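Local coordinates for SnoaL-like domain-containing protein (Novosphingobium aromaticivorans, PDB 2RFR) that is of unknown function but adopts the cystatin-like fold of the NTF2 superfamily and carries a SnoaL-like domain, at residues A[5-8]-A[9-13]. Residues are numbered along the deposited sequence; the frame is centred on the assembly and turned at random.
Sequences LTNL and AARLR
Asn7 holds CG anti to its own backbone N (chi1 175°), while Arg11, one turn further along helix 5-33, keeps CG anti to its carbonyl carbon and bends at chi3 (59°), which folds the guanidinium back over the preceding turn. There NH1 of Arg11 donates to OD1 of Asn7 at 2.9 Å, an i to i+4 side-chain hydrogen bond on one face of the first helical turns. The oxygen lies at the guanidinium edge, in its plane, although the amide and guanidinium planes are turned 51° apart and NH1 sits tilted from the amide plane. CD of Arg11 passes 3.3 Å from the same OD1, and CD2 of Leu8 comes obliquely to NH1 of Arg11 at 3.6 Å. Beneath run regular helix bonds, among them Leu12 N to Leu8 O at 2.8 Å.

Asn7 OD1 also accepts from the backbone N of Asp3, and Arg11 forms salt bridges through NH1 to Asp3 and through NH2 to Glu16 of the third subunit. Leu5 and Leu8 pack on Leu8 of the second subunit and on Leu5 of the third. With an alanine at Arg11, Glu16 of the third subunit and Asp3 would probably lose their cationic mate, and the Asn7 amide one of its bonds. The guanidinium thus couples the start of the helix to a neighbouring subunit through charge, beside leucine packing.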
# COMPACT_ATOMS: atom_id res chain seq x y z
N LEU A 5 22.28 -23.38 -6.13
CA LEU A 5 21.75 -22.66 -7.26
C LEU A 5 20.26 -23.00 -7.47
O LEU A 5 19.45 -22.12 -7.72
CB LEU A 5 22.57 -22.97 -8.50
CG LEU A 5 22.34 -22.16 -9.76
CD1 LEU A 5 22.66 -20.68 -9.56
CD2 LEU A 5 23.20 -22.76 -10.86
N THR A 6 19.91 -24.28 -7.37
CA THR A 6 18.53 -24.68 -7.59
C THR A 6 17.60 -24.09 -6.53
O THR A 6 16.50 -23.64 -6.85
CB THR A 6 18.45 -26.21 -7.59
OG1 THR A 6 19.23 -26.73 -8.68
CG2 THR A 6 17.03 -26.71 -7.72
N ASN A 7 18.07 -24.05 -5.30
CA ASN A 7 17.31 -23.48 -4.17
C ASN A 7 17.14 -22.00 -4.37
O ASN A 7 16.04 -21.46 -4.17
CB ASN A 7 18.07 -23.75 -2.85
CG ASN A 7 17.44 -23.11 -1.62
OD1 ASN A 7 18.03 -22.19 -0.95
ND2 ASN A 7 16.23 -23.57 -1.29
N LEU A 8 18.18 -21.27 -4.79
CA LEU A 8 18.04 -19.84 -5.02
C LEU A 8 17.05 -19.60 -6.13
O LEU A 8 16.25 -18.66 -6.02
CB LEU A 8 19.40 -19.19 -5.35
CG LEU A 8 20.48 -19.22 -4.26
CD1 LEU A 8 21.62 -18.26 -4.70
CD2 LEU A 8 19.94 -18.88 -2.88
N ALA A 9 17.09 -20.38 -7.19
CA ALA A 9 16.16 -20.17 -8.28
C ALA A 9 14.71 -20.35 -7.82
O ALA A 9 13.82 -19.56 -8.22
CB ALA A 9 16.48 -21.12 -9.49
N ALA A 10 14.43 -21.35 -6.98
CA ALA A 10 13.08 -21.60 -6.50
C ALA A 10 12.63 -20.44 -5.61
O ALA A 10 11.49 -19.96 -5.70
CB ALA A 10 13.03 -22.90 -5.71
N ARG A 11 13.50 -19.99 -4.71
CA ARG A 11 13.17 -18.91 -3.81
C ARG A 11 12.96 -17.60 -4.58
O ARG A 11 12.04 -16.83 -4.26
CB ARG A 11 14.31 -18.76 -2.79
CG ARG A 11 14.28 -19.84 -1.73
CD ARG A 11 15.55 -19.98 -1.01
NE ARG A 11 15.96 -18.76 -0.33
CZ ARG A 11 17.16 -18.55 0.17
NH1 ARG A 11 18.08 -19.51 0.09
NH2 ARG A 11 17.44 -17.38 0.74
N LEU A 12 13.78 -17.34 -5.59
CA LEU A 12 13.62 -16.16 -6.42
C LEU A 12 12.30 -16.21 -7.16
O LEU A 12 11.58 -15.21 -7.27
CB LEU A 12 14.79 -16.03 -7.38
CG LEU A 12 14.78 -14.87 -8.33
CD1 LEU A 12 14.72 -13.57 -7.52
CD2 LEU A 12 16.04 -14.94 -9.21
N ARG A 13 11.94 -17.35 -7.72
CA ARG A 13 10.68 -17.49 -8.42
C ARG A 13 9.49 -17.14 -7.54
O ARG A 13 8.55 -16.52 -8.00
CB ARG A 13 10.58 -18.89 -9.00
CG ARG A 13 9.36 -19.05 -9.96
CD ARG A 13 9.40 -20.39 -10.62
NE ARG A 13 8.46 -20.62 -11.72
CZ ARG A 13 7.44 -21.44 -11.65
NH1 ARG A 13 7.10 -21.99 -10.50
NH2 ARG A 13 6.74 -21.68 -12.76